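Local coordinates for unknown conserved protein BH2331 (Bacillus halodurans, PDB 1VL5) that probably transfers methyl groups from S-adenosylmethionine, as a member of the methyltransferase superfamily whose acceptor is not established, at residues V41-T46 / I106-I111; A112-P117 / Y162-A167; W168-W173 / E243-K248. All coordinates share one frame; numbering follows the deposited sequence.

Contact 1 of 3, residues V41-T46 / I106-I111; sequences VLDVAT and IVTCRI
Val41 to Val44 and Ile106 to Thr108 run side by side as neighbouring parallel strands of the Rossmann-like sheet on which class I methyltransferases are built. Three backbone hydrogen bonds join them: Leu42 N to Ile106 O (3.0 Å), Thr108 N to Leu42 O (2.8 Å) and Val44 N to Thr108 O (2.8 Å). Leu42 thus both gives and accepts, the usual pattern of a parallel pair, and Val44 extends the series to the strand end.

Apolar contacts line both faces of the sheet. Val41 lies beside Ile106, on the face that also carries Asp43 and Thr108, whereas Val44 CG2 meets Val107 CG1 at 3.6 Å.

The polar contacts gather round Asp43. Its CG stands anti to the backbone N (chi1 -174°), beside the carbonyl carbon, and from there OD1 meets Thr108 OG1, which donates over 3.3 Å from above the carboxylate plane. On the other oxygen, Thr46 OG1 donates to Asp43 OD2 (2.8 Å), which also accepts from the backbone N of Ala52 in helix 50-55. The carboxylate therefore ties the strand to the turn and helix of what looks like the glycine-rich GxGxxA motif, consistent with a cofactor-binding loop. An alanine here would probably leave the hydroxyls of Thr108 and Thr46 and the amide of Ala52 without their acceptor, loosening the turn from the strand.

Past the last direct bond water joins the two segments. One molecule lies 2.7 Å from Asp43 OD1 and also reaches Val44 O, while accepting from Arg110 N; a second donates to Ala45 O and, at 2.8 Å, to Arg110 O.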
ATOM      1  N   VAL A  41      14.392   6.609  -8.178  1.00 25.50           N
ATOM      2  CA  VAL A  41      13.300   6.041  -7.422  1.00 26.63           C
ATOM      3  C   VAL A  41      12.553   5.031  -8.282  1.00 26.20           C
ATOM      4  O   VAL A  41      12.250   5.321  -9.421  1.00 26.18           O
ATOM      5  CB  VAL A  41      12.341   7.126  -7.006  1.00 25.95           C
ATOM      6  CG1 VAL A  41      11.136   6.546  -6.174  1.00 25.62           C
ATOM      7  CG2 VAL A  41      13.048   8.214  -6.235  1.00 22.16           C
ATOM      8  N   LEU A  42      12.260   3.843  -7.724  1.00 24.61           N
ATOM      9  CA  LEU A  42      11.364   2.905  -8.330  1.00 24.18           C
ATOM     10  C   LEU A  42      10.039   2.879  -7.556  1.00 29.02           C
ATOM     11  O   LEU A  42       9.997   2.523  -6.354  1.00 27.95           O
ATOM     12  CB  LEU A  42      12.010   1.509  -8.308  1.00 27.89           C
ATOM     13  CG  LEU A  42      11.174   0.315  -8.715  1.00 26.41           C
ATOM     14  CD1 LEU A  42      10.944   0.448 -10.159  1.00 25.30           C
ATOM     15  CD2 LEU A  42      11.824  -1.041  -8.361  1.00 27.16           C
ATOM     16  N   ASP A  43       8.956   3.245  -8.242  1.00 28.51           N
ATOM     17  CA  ASP A  43       7.600   3.228  -7.677  1.00 25.84           C
ATOM     18  C   ASP A  43       6.900   1.945  -8.088  1.00 26.14           C
ATOM     19  O   ASP A  43       6.493   1.799  -9.234  1.00 31.23           O
ATOM     20  CB  ASP A  43       6.827   4.479  -8.124  1.00 27.47           C
ATOM     21  CG  ASP A  43       5.435   4.605  -7.461  1.00 28.25           C
ATOM     22  OD1 ASP A  43       5.200   4.055  -6.330  1.00 33.22           O
ATOM     23  OD2 ASP A  43       4.567   5.259  -8.089  1.00 29.53           O
ATOM     24  N   VAL A  44       6.910   0.968  -7.174  1.00 29.06           N
ATOM     25  CA  VAL A  44       6.389  -0.369  -7.414  1.00 28.83           C
ATOM     26  C   VAL A  44       4.854  -0.374  -7.332  1.00 28.59           C
ATOM     27  O   VAL A  44       4.271   0.114  -6.345  1.00 28.68           O
ATOM     28  CB  VAL A  44       7.025  -1.414  -6.439  1.00 30.56           C
ATOM     29  CG1 VAL A  44       6.466  -2.799  -6.656  1.00 34.22           C
ATOM     30  CG2 VAL A  44       8.522  -1.442  -6.592  1.00 31.67           C
ATOM     31  N   ALA A  45       4.221  -0.941  -8.377  1.00 28.86           N
ATOM     32  CA  ALA A  45       2.767  -1.010  -8.523  1.00 28.06           C
ATOM     33  C   ALA A  45       2.228   0.405  -8.523  1.00 29.07           C
ATOM     34  O   ALA A  45       1.450   0.833  -7.672  1.00 25.93           O
ATOM     35  CB  ALA A  45       2.167  -1.840  -7.391  1.00 31.19           C
ATOM     36  N   THR A  46       2.719   1.183  -9.474  1.00 28.78           N
ATOM     37  CA  THR A  46       2.438   2.573  -9.466  1.00 27.28           C
ATOM     38  C   THR A  46       0.923   2.889  -9.563  1.00 28.28           C
ATOM     39  O   THR A  46       0.471   3.946  -9.061  1.00 29.33           O
ATOM     40  CB  THR A  46       3.261   3.265 -10.590  1.00 27.78           C
ATOM     41  OG1 THR A  46       3.158   4.667 -10.449  1.00 26.05           O
ATOM     42  CG2 THR A  46       2.753   2.881 -11.889  1.00 27.28           C
ATOM     43  N   ILE A 106      15.868   4.631  -3.881  1.00 26.56           N
ATOM     44  CA  ILE A 106      14.598   4.484  -3.186  1.00 26.48           C
ATOM     45  C   ILE A 106      13.698   3.513  -3.916  1.00 23.68           C
ATOM     46  O   ILE A 106      13.612   3.546  -5.107  1.00 23.51           O
ATOM     47  CB  ILE A 106      13.867   5.870  -3.017  1.00 26.07           C
ATOM     48  CG1 ILE A 106      14.731   6.850  -2.229  1.00 30.13           C
ATOM     49  CG2 ILE A 106      12.514   5.659  -2.315  1.00 26.15           C
ATOM     50  CD1 ILE A 106      14.169   8.260  -2.138  1.00 27.25           C
ATOM     51  N   VAL A 107      13.043   2.623  -3.178  1.00 25.04           N
ATOM     52  CA  VAL A 107      11.924   1.878  -3.717  1.00 25.98           C
ATOM     53  C   VAL A 107      10.726   2.314  -2.914  1.00 27.47           C
ATOM     54  O   VAL A 107      10.765   2.275  -1.684  1.00 29.00           O
ATOM     55  CB  VAL A 107      12.116   0.343  -3.621  1.00 23.25           C
ATOM     56  CG1 VAL A 107      10.888  -0.384  -4.124  1.00 31.64           C
ATOM     57  CG2 VAL A 107      13.291  -0.102  -4.416  1.00 26.47           C
ATOM     58  N   THR A 108       9.672   2.727  -3.601  1.00 28.65           N
ATOM     59  CA  THR A 108       8.400   3.019  -2.971  1.00 30.33           C
ATOM     60  C   THR A 108       7.314   2.043  -3.377  1.00 27.06           C
ATOM     61  O   THR A 108       7.299   1.520  -4.506  1.00 26.78           O
ATOM     62  CB  THR A 108       7.877   4.460  -3.286  1.00 31.59           C
ATOM     63  OG1 THR A 108       7.956   4.779  -4.697  1.00 32.44           O
ATOM     64  CG2 THR A 108       8.625   5.450  -2.537  1.00 38.88           C
ATOM     65  N   CYS A 109       6.381   1.809  -2.467  1.00 26.28           N
ATOM     66  CA  CYS A 109       5.245   0.945  -2.737  1.00 27.29           C
ATOM     67  C   CYS A 109       4.097   1.305  -1.784  1.00 28.97           C
ATOM     68  O   CYS A 109       4.217   1.118  -0.585  1.00 27.72           O
ATOM     69  CB  CYS A 109       5.612  -0.520  -2.521  1.00 28.88           C
ATOM     70  SG  CYS A 109       4.337  -1.625  -3.101  1.00 28.95           S
ATOM     71  N   ARG A 110       3.023   1.864  -2.337  1.00 27.42           N
ATOM     72  CA  ARG A 110       1.960   2.439  -1.562  1.00 29.68           C
ATOM     73  C   ARG A 110       0.596   1.810  -1.922  1.00 31.43           C
ATOM     74  O   ARG A 110       0.224   1.753  -3.091  1.00 29.90           O
ATOM     75  CB  ARG A 110       1.952   3.943  -1.758  1.00 27.96           C
ATOM     76  CG  ARG A 110       0.807   4.686  -1.009  1.00 30.84           C
ATOM     77  CD  ARG A 110       1.047   6.146  -0.924  1.00 32.82           C
ATOM     78  NE  ARG A 110       0.197   6.775   0.084  1.00 38.16           N
ATOM     79  CZ  ARG A 110      -1.094   7.054  -0.073  1.00 43.54           C
ATOM     80  NH1 ARG A 110      -1.741   6.759  -1.194  1.00 44.13           N
ATOM     81  NH2 ARG A 110      -1.746   7.617   0.931  1.00 43.27           N
ATOM     82  N   ILE A 111      -0.114   1.346  -0.890  1.00 29.35           N
ATOM     83  CA  ILE A 111      -1.470   0.766  -0.968  1.00 33.56           C
ATOM     84  C   ILE A 111      -1.616  -0.309  -2.048  1.00 32.26           C
ATOM     85  O   ILE A 111      -2.607  -0.347  -2.769  1.00 29.58           O
ATOM     86  CB  ILE A 111      -2.613   1.859  -1.074  1.00 34.15           C
ATOM     87  CG1 ILE A 111      -2.465   2.689  -2.343  1.00 42.84           C
ATOM     88  CG2 ILE A 111      -2.612   2.810   0.138  1.00 43.71           C
ATOM     89  CD1 ILE A 111      -3.750   3.286  -2.806  1.00 43.49           C
TER
HETATM   90  O   HOH W   1       3.229   2.520  -5.293  1.00 17.16           O
HETATM   91  O   HOH W   2      -0.459   1.433  -5.833  1.00 44.47           O

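Contact 2 of 3, residues A112-P117 / Y162-A167; sequences AAHHFP and YSHHRA
His114 turns its carbonyl into the bend at His165 and Arg166, where two loops meet with their end-to-end directions 116° apart and His114 O accepts from His165 N (2.8 Å) and Arg166 N (3.0 Å). The first loop holds a short 3-10 turn, residues 113-115; the second leads from helix 147-160 to helix 170-180, so the contact is a loop-to-loop junction beyond the C-terminal end of strand 104-110 of the Rossmann-like sheet.

The side chains of His114 and His164 cross at about a right angle, and their rings, inclined by 33°, meet rim to rim, His114 CD2 lying 3.4 Å from His164 ND1. Each has a further partner: His114 ND1 bonds to Asp140 OD1 and His164 NE2 to Asn154 OD1, which would limit the rotation of both rings. His114 CD2 also sits over the centre of the neighbouring His115 ring.

His165 points toward the first loop and sets CD2 3.1 Å from Phe116 O. Separately, His115 ND1 donates to Ser163 O at 2.9 Å; the bond is nearly straight and the oxygen lies in the imidazole plane, but the nitrogen stands 64° out of the carbonyl plane of Ser163.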
ATOM      1  N   ALA A 112      -0.596  -1.156  -2.169  1.00 29.21           N
ATOM      2  CA  ALA A 112      -0.526  -2.102  -3.259  1.00 30.02           C
ATOM      3  C   ALA A 112      -0.112  -3.474  -2.798  1.00 27.37           C
ATOM      4  O   ALA A 112      -0.467  -4.452  -3.436  1.00 27.79           O
ATOM      5  CB  ALA A 112       0.465  -1.569  -4.414  1.00 29.86           C
ATOM      6  N   ALA A 113       0.665  -3.564  -1.733  1.00 28.20           N
ATOM      7  CA  ALA A 113       1.292  -4.830  -1.385  1.00 29.77           C
ATOM      8  C   ALA A 113       0.274  -5.895  -0.953  1.00 32.82           C
ATOM      9  O   ALA A 113       0.500  -7.132  -1.072  1.00 29.05           O
ATOM     10  CB  ALA A 113       2.344  -4.623  -0.286  1.00 31.13           C
ATOM     11  N   HIS A 114      -0.844  -5.421  -0.422  1.00 30.66           N
ATOM     12  CA  HIS A 114      -1.920  -6.316  -0.054  1.00 29.33           C
ATOM     13  C   HIS A 114      -2.574  -7.059  -1.248  1.00 27.26           C
ATOM     14  O   HIS A 114      -3.323  -7.993  -1.047  1.00 30.95           O
ATOM     15  CB  HIS A 114      -2.973  -5.554   0.789  1.00 31.30           C
ATOM     16  CG  HIS A 114      -3.766  -4.562   0.006  1.00 31.49           C
ATOM     17  ND1 HIS A 114      -3.410  -3.240  -0.092  1.00 31.46           N
ATOM     18  CD2 HIS A 114      -4.897  -4.698  -0.713  1.00 36.58           C
ATOM     19  CE1 HIS A 114      -4.279  -2.607  -0.856  1.00 38.53           C
ATOM     20  NE2 HIS A 114      -5.194  -3.469  -1.239  1.00 33.76           N
ATOM     21  N   HIS A 115      -2.259  -6.676  -2.481  1.00 29.95           N
ATOM     22  CA  HIS A 115      -2.643  -7.435  -3.685  1.00 29.32           C
ATOM     23  C   HIS A 115      -1.625  -8.503  -4.142  1.00 29.11           C
ATOM     24  O   HIS A 115      -1.944  -9.436  -4.906  1.00 29.55           O
ATOM     25  CB  HIS A 115      -2.841  -6.450  -4.838  1.00 32.42           C
ATOM     26  CG  HIS A 115      -4.021  -5.541  -4.663  1.00 34.35           C
ATOM     27  ND1 HIS A 115      -5.311  -5.996  -4.682  1.00 40.85           N
ATOM     28  CD2 HIS A 115      -4.098  -4.203  -4.494  1.00 43.95           C
ATOM     29  CE1 HIS A 115      -6.141  -4.984  -4.527  1.00 39.24           C
ATOM     30  NE2 HIS A 115      -5.430  -3.882  -4.413  1.00 39.88           N
ATOM     31  N   PHE A 116      -0.380  -8.357  -3.710  1.00 26.38           N
ATOM     32  CA  PHE A 116       0.682  -9.259  -4.113  1.00 27.28           C
ATOM     33  C   PHE A 116       0.461 -10.650  -3.579  1.00 26.93           C
ATOM     34  O   PHE A 116       0.244 -10.823  -2.379  1.00 27.29           O
ATOM     35  CB  PHE A 116       2.022  -8.756  -3.551  1.00 30.01           C
ATOM     36  CG  PHE A 116       2.445  -7.386  -4.024  1.00 25.50           C
ATOM     37  CD1 PHE A 116       1.796  -6.718  -5.046  1.00 28.09           C
ATOM     38  CD2 PHE A 116       3.539  -6.767  -3.402  1.00 28.39           C
ATOM     39  CE1 PHE A 116       2.248  -5.451  -5.440  1.00 31.75           C
ATOM     40  CE2 PHE A 116       3.973  -5.496  -3.774  1.00 29.56           C
ATOM     41  CZ  PHE A 116       3.353  -4.857  -4.797  1.00 28.51           C
ATOM     42  N   PRO A 117       0.514 -11.661  -4.441  1.00 28.54           N
ATOM     43  CA  PRO A 117       0.329 -13.004  -3.942  1.00 26.47           C
ATOM     44  C   PRO A 117       1.528 -13.539  -3.132  1.00 29.43           C
ATOM     45  O   PRO A 117       1.363 -14.398  -2.273  1.00 29.31           O
ATOM     46  CB  PRO A 117       0.071 -13.822  -5.231  1.00 28.67           C
ATOM     47  CG  PRO A 117       0.666 -13.072  -6.302  1.00 31.09           C
ATOM     48  CD  PRO A 117       0.675 -11.640  -5.906  1.00 26.26           C
ATOM     49  N   TYR A 162     -12.430  -8.322  -4.502  1.00 31.43           N
ATOM     50  CA  TYR A 162     -12.091  -9.703  -4.821  1.00 30.71           C
ATOM     51  C   TYR A 162     -10.612  -9.878  -5.103  1.00 27.80           C
ATOM     52  O   TYR A 162     -10.072 -10.949  -4.876  1.00 29.18           O
ATOM     53  N   SER A 163      -9.939  -8.831  -5.575  1.00 26.69           N
ATOM     54  CA  SER A 163      -8.495  -8.922  -5.826  1.00 25.91           C
ATOM     55  C   SER A 163      -7.598  -8.670  -4.601  1.00 26.94           C
ATOM     56  O   SER A 163      -6.376  -8.661  -4.737  1.00 23.66           O
ATOM     57  CB  SER A 163      -8.111  -7.948  -6.937  1.00 27.41           C
ATOM     58  OG  SER A 163      -7.991  -6.625  -6.437  1.00 34.12           O
ATOM     59  N   HIS A 164      -8.192  -8.422  -3.427  1.00 27.06           N
ATOM     60  CA  HIS A 164      -7.455  -8.308  -2.182  1.00 28.75           C
ATOM     61  C   HIS A 164      -6.835  -9.662  -1.837  1.00 31.33           C
ATOM     62  O   HIS A 164      -7.537 -10.683  -1.806  1.00 31.89           O
ATOM     63  CB  HIS A 164      -8.397  -7.877  -1.068  1.00 29.21           C
ATOM     64  CG  HIS A 164      -7.781  -7.843   0.298  1.00 26.58           C
ATOM     65  ND1 HIS A 164      -7.138  -6.740   0.786  1.00 26.87           N
ATOM     66  CD2 HIS A 164      -7.708  -8.781   1.275  1.00 22.92           C
ATOM     67  CE1 HIS A 164      -6.746  -6.971   2.024  1.00 25.15           C
ATOM     68  NE2 HIS A 164      -7.072  -8.206   2.346  1.00 27.13           N
ATOM     69  N   HIS A 165      -5.529  -9.693  -1.581  1.00 27.10           N
ATOM     70  CA  HIS A 165      -4.935 -10.897  -1.021  1.00 25.14           C
ATOM     71  C   HIS A 165      -4.874 -10.861   0.505  1.00 29.47           C
ATOM     72  O   HIS A 165      -5.579 -11.610   1.208  1.00 29.61           O
ATOM     73  CB  HIS A 165      -3.559 -11.159  -1.617  1.00 27.48           C
ATOM     74  CG  HIS A 165      -2.890 -12.375  -1.038  1.00 37.03           C
ATOM     75  ND1 HIS A 165      -3.574 -13.546  -0.798  1.00 38.63           N
ATOM     76  CD2 HIS A 165      -1.616 -12.600  -0.638  1.00 33.91           C
ATOM     77  CE1 HIS A 165      -2.754 -14.432  -0.266  1.00 43.84           C
ATOM     78  NE2 HIS A 165      -1.556 -13.891  -0.170  1.00 28.08           N
ATOM     79  N   ARG A 166      -4.030  -9.988   1.045  1.00 29.62           N
ATOM     80  CA  ARG A 166      -3.866  -9.942   2.497  1.00 28.90           C
ATOM     81  C   ARG A 166      -3.247  -8.658   2.953  1.00 26.19           C
ATOM     82  O   ARG A 166      -2.275  -8.186   2.372  1.00 24.74           O
ATOM     83  CB  ARG A 166      -3.028 -11.117   3.005  1.00 31.40           C
ATOM     84  CG  ARG A 166      -2.781 -11.076   4.476  1.00 30.66           C
ATOM     85  CD  ARG A 166      -2.212 -12.388   5.047  1.00 32.85           C
ATOM     86  NE  ARG A 166      -1.725 -12.192   6.418  1.00 36.71           N
ATOM     87  CZ  ARG A 166      -2.514 -11.997   7.483  1.00 34.22           C
ATOM     88  NH1 ARG A 166      -3.816 -11.960   7.347  1.00 33.29           N
ATOM     89  NH2 ARG A 166      -1.994 -11.797   8.686  1.00 33.50           N
ATOM     90  N   ALA A 167      -3.881  -8.066   3.949  1.00 27.86           N
ATOM     91  CA  ALA A 167      -3.303  -7.019   4.776  1.00 28.68           C
ATOM     92  C   ALA A 167      -2.624  -7.720   5.939  1.00 30.84           C
ATOM     93  O   ALA A 167      -3.278  -8.365   6.739  1.00 27.65           O
ATOM     94  CB  ALA A 167      -4.396  -6.069   5.269  1.00 31.12           C
TER

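Contact 3 of 3, residues W168-W173 / E243-K248; sequences WKKSDW and ESILMK
Lys170, at the start of helix 170-180, reaches across to strand 236-250 and grips the carboxylate of Glu243. Its NZ lies 2.7 Å from Glu243 OE1 and equally far from Glu243 OE2, donating to the syn lone pair of each, so that a single ammonium group spans the fork of the carboxylate in a two-pronged salt bridge. The lysine chain bends at its third and fourth torsions, CE being turned by chi3 -63° and NZ by chi4 -73°, while the glutamate comes in extended and crosses it at about a right angle. Glu243 OE1 has a second partner in Ser142 OG of the adjoining strand, which would further restrain the carboxylate. The aliphatic part of the lysine is used as well: its CD packs 3.7 Å from Ile245 CG2.

Trp173, one turn further along the helix, points toward the same strand. Its indole takes two neighbours of different kinds. Ile245 CD1 approaches Trp173 CD1 at 3.7 Å, obliquely to the ring. The methyl of Met247, a selenomethionine in this crystal, lies over a face of the indole, its CE 4.0 Å from the centroid of the five-membered ring in a CH-pi contact. Bending at chi3 (-73°) turns that methyl over the ring, while SE rests 3.6 Å from Trp173 CB and lies obliquely to the indole, 4.9 Å from the same centroid.

Leu138 of strand 134-142 and Val123 of helix 119-129 also touch Trp173. The whole is helix-on-sheet packing of an alpha/beta fold, with a salt bridge at one end and a Met-aromatic contact at the other.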
ATOM      1  N   TRP A 168      -1.295  -7.617   5.990  1.00 28.48           N
ATOM      2  CA  TRP A 168      -0.492  -8.372   6.901  1.00 26.84           C
ATOM      3  C   TRP A 168      -0.402  -7.633   8.231  1.00 27.09           C
ATOM      4  O   TRP A 168      -0.638  -6.397   8.294  1.00 25.07           O
ATOM      5  CB  TRP A 168       0.891  -8.620   6.296  1.00 26.74           C
ATOM      6  CG  TRP A 168       0.834  -9.388   5.042  1.00 26.53           C
ATOM      7  CD1 TRP A 168       0.531  -8.898   3.793  1.00 27.70           C
ATOM      8  CD2 TRP A 168       1.058 -10.798   4.871  1.00 24.75           C
ATOM      9  NE1 TRP A 168       0.554  -9.921   2.873  1.00 25.59           N
ATOM     10  CE2 TRP A 168       0.858 -11.095   3.510  1.00 27.35           C
ATOM     11  CE3 TRP A 168       1.431 -11.825   5.726  1.00 30.31           C
ATOM     12  CZ2 TRP A 168       1.010 -12.382   2.995  1.00 26.97           C
ATOM     13  CZ3 TRP A 168       1.544 -13.107   5.221  1.00 31.29           C
ATOM     14  CH2 TRP A 168       1.369 -13.367   3.865  1.00 31.77           C
ATOM     15  N   LYS A 169      -0.118  -8.391   9.293  1.00 26.77           N
ATOM     16  CA  LYS A 169       0.152  -7.817  10.617  1.00 26.54           C
ATOM     17  C   LYS A 169       1.424  -6.986  10.521  1.00 28.73           C
ATOM     18  O   LYS A 169       2.314  -7.273   9.706  1.00 27.27           O
ATOM     19  CB  LYS A 169       0.347  -8.865  11.718  1.00 27.67           C
ATOM     20  CG  LYS A 169      -0.780  -9.916  11.881  1.00 24.23           C
ATOM     21  CD  LYS A 169      -0.353 -10.931  12.948  1.00 28.89           C
ATOM     22  CE  LYS A 169      -1.327 -12.090  13.319  1.00 32.67           C
ATOM     23  NZ  LYS A 169      -2.717 -11.704  13.415  1.00 36.91           N
ATOM     24  N   LYS A 170       1.492  -5.950  11.349  1.00 27.19           N
ATOM     25  CA  LYS A 170       2.716  -5.237  11.550  1.00 24.73           C
ATOM     26  C   LYS A 170       3.883  -6.170  11.892  1.00 25.66           C
ATOM     27  O   LYS A 170       4.955  -6.014  11.361  1.00 24.11           O
ATOM     28  CB  LYS A 170       2.507  -4.151  12.612  1.00 26.88           C
ATOM     29  CG  LYS A 170       1.595  -3.023  12.157  1.00 28.22           C
ATOM     30  CD  LYS A 170       1.496  -1.862  13.174  1.00 23.64           C
ATOM     31  CE  LYS A 170       0.900  -2.218  14.507  1.00 28.83           C
ATOM     32  NZ  LYS A 170      -0.594  -2.441  14.380  1.00 27.02           N
ATOM     33  N   SER A 171       3.648  -7.194  12.718  1.00 27.26           N
ATOM     34  CA  SER A 171       4.674  -8.189  13.040  1.00 27.29           C
ATOM     35  C   SER A 171       5.086  -9.016  11.830  1.00 28.03           C
ATOM     36  O   SER A 171       6.243  -9.425  11.740  1.00 28.96           O
ATOM     37  CB  SER A 171       4.195  -9.138  14.142  1.00 27.33           C
ATOM     38  OG  SER A 171       2.947  -9.707  13.766  1.00 30.64           O
ATOM     39  N   ASP A 172       4.154  -9.237  10.904  1.00 26.59           N
ATOM     40  CA  ASP A 172       4.432  -9.989   9.681  1.00 26.46           C
ATOM     41  C   ASP A 172       5.403  -9.181   8.850  1.00 25.78           C
ATOM     42  O   ASP A 172       6.342  -9.733   8.292  1.00 26.07           O
ATOM     43  CB  ASP A 172       3.178 -10.226   8.834  1.00 28.14           C
ATOM     44  CG  ASP A 172       2.177 -11.226   9.438  1.00 27.80           C
ATOM     45  OD1 ASP A 172       2.574 -12.132  10.196  1.00 30.57           O
ATOM     46  OD2 ASP A 172       0.965 -11.078   9.107  1.00 28.36           O
ATOM     47  N   TRP A 173       5.167  -7.881   8.718  1.00 26.59           N
ATOM     48  CA  TRP A 173       6.076  -7.013   7.968  1.00 24.39           C
ATOM     49  C   TRP A 173       7.469  -6.905   8.613  1.00 25.22           C
ATOM     50  O   TRP A 173       8.459  -6.863   7.918  1.00 27.01           O
ATOM     51  CB  TRP A 173       5.510  -5.587   7.774  1.00 28.61           C
ATOM     52  CG  TRP A 173       4.501  -5.535   6.733  1.00 29.00           C
ATOM     53  CD1 TRP A 173       3.174  -5.258   6.888  1.00 29.95           C
ATOM     54  CD2 TRP A 173       4.701  -5.796   5.352  1.00 32.91           C
ATOM     55  NE1 TRP A 173       2.543  -5.325   5.675  1.00 29.00           N
ATOM     56  CE2 TRP A 173       3.457  -5.653   4.716  1.00 28.55           C
ATOM     57  CE3 TRP A 173       5.826  -6.113   4.576  1.00 38.29           C
ATOM     58  CZ2 TRP A 173       3.290  -5.851   3.364  1.00 30.29           C
ATOM     59  CZ3 TRP A 173       5.666  -6.288   3.227  1.00 34.35           C
ATOM     60  CH2 TRP A 173       4.403  -6.144   2.625  1.00 33.87           C
ATOM     61  N   GLU A 243      -6.633   0.430  10.276  1.00 28.26           N
ATOM     62  CA  GLU A 243      -5.229   0.834  10.438  1.00 27.31           C
ATOM     63  C   GLU A 243      -4.409   0.768   9.121  1.00 26.27           C
ATOM     64  O   GLU A 243      -4.617  -0.091   8.262  1.00 24.50           O
ATOM     65  CB  GLU A 243      -4.553  -0.045  11.489  1.00 28.09           C
ATOM     66  CG  GLU A 243      -3.189   0.510  11.954  1.00 32.05           C
ATOM     67  CD  GLU A 243      -2.362  -0.489  12.779  1.00 34.61           C
ATOM     68  OE1 GLU A 243      -2.359  -1.707  12.419  1.00 41.49           O
ATOM     69  OE2 GLU A 243      -1.622  -0.028  13.707  1.00 35.15           O
ATOM     70  N   SER A 244      -3.450   1.691   8.989  1.00 24.25           N
ATOM     71  CA  SER A 244      -2.419   1.563   7.984  1.00 24.09           C
ATOM     72  C   SER A 244      -1.087   1.952   8.565  1.00 23.54           C
ATOM     73  O   SER A 244      -0.990   2.600   9.631  1.00 25.65           O
ATOM     74  CB  SER A 244      -2.712   2.503   6.794  1.00 23.72           C
ATOM     75  OG  SER A 244      -2.699   3.817   7.248  1.00 25.52           O
ATOM     76  N   ILE A 245      -0.065   1.607   7.804  1.00 27.01           N
ATOM     77  CA  ILE A 245       1.296   1.882   8.183  1.00 24.91           C
ATOM     78  C   ILE A 245       2.142   2.467   7.081  1.00 23.71           C
ATOM     79  O   ILE A 245       1.856   2.313   5.885  1.00 26.54           O
ATOM     80  CB  ILE A 245       1.995   0.589   8.699  1.00 25.69           C
ATOM     81  CG1 ILE A 245       1.909  -0.504   7.659  1.00 27.48           C
ATOM     82  CG2 ILE A 245       1.301   0.121  10.048  1.00 26.74           C
ATOM     83  CD1 ILE A 245       2.528  -1.816   8.091  1.00 31.74           C
ATOM     84  N   LEU A 246       3.218   3.098   7.530  1.00 25.46           N
ATOM     85  CA  LEU A 246       4.282   3.616   6.701  1.00 29.12           C
ATOM     86  C   LEU A 246       5.589   3.181   7.348  1.00 27.46           C
ATOM     87  O   LEU A 246       5.887   3.582   8.494  1.00 27.96           O
ATOM     88  CB  LEU A 246       4.181   5.152   6.659  1.00 29.04           C
ATOM     89  CG  LEU A 246       5.022   6.124   5.810  1.00 32.86           C
ATOM     90  CD1 LEU A 246       4.669   7.516   6.250  1.00 47.24           C
ATOM     91  CD2 LEU A 246       6.460   5.970   5.987  1.00 40.79           C
HETATM   92  N   MSE A 247       6.364   2.389   6.593  1.00 26.20           N
HETATM   93  CA  MSE A 247       7.688   1.945   6.997  1.00 27.38           C
HETATM   94  C   MSE A 247       8.819   2.499   6.109  1.00 28.20           C
HETATM   95  O   MSE A 247       8.664   2.599   4.884  1.00 27.27           O
HETATM   96  CB  MSE A 247       7.703   0.418   7.074  1.00 25.53           C
HETATM   97  CG  MSE A 247       6.726  -0.130   8.046  1.00 32.37           C
HETATM   98 SE   MSE A 247       6.548  -2.100   7.829  1.00 40.32          SE
HETATM   99  CE  MSE A 247       5.585  -1.968   6.223  1.00 34.41           C
ATOM    100  N   LYS A 248       9.883   2.966   6.766  1.00 25.61           N
ATOM    101  CA  LYS A 248      11.130   3.372   6.164  1.00 27.13           C
ATOM    102  C   LYS A 248      12.144   2.349   6.653  1.00 26.88           C
ATOM    103  O   LYS A 248      12.426   2.295   7.863  1.00 26.43           O
ATOM    104  CB  LYS A 248      11.529   4.778   6.665  1.00 29.02           C
ATOM    105  CG  LYS A 248      12.793   5.382   6.051  1.00 28.14           C
ATOM    106  CD  LYS A 248      13.179   6.691   6.768  1.00 24.54           C
ATOM    107  CE  LYS A 248      14.364   7.331   6.183  1.00 28.88           C
ATOM    108  NZ  LYS A 248      14.081   8.163   4.978  1.00 26.32           N
TER

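In the fold
The three contacts show how bonding changes with place in one alpha/beta fold. In contact 1 every touching residue is buried, and two strands are joined chiefly through backbone bonds. Contact 3 is largely buried, its salt bridge partly exposed, and it lays a helix against another strand of the same sheet using side chains alone across the interface. Contact 2, only partly buried, joins two loops through carbonyl acceptors and histidines. It also lies between the others: Phe116 packs on Cys109 and Val44 and Ala112 on Ala45 of contact 1, while Arg166 forms a salt bridge with Asp172 and Ala113 touches Trp173 of contact 3. Contacts 1 and 3 themselves stay about 7 Å apart at their nearest atoms.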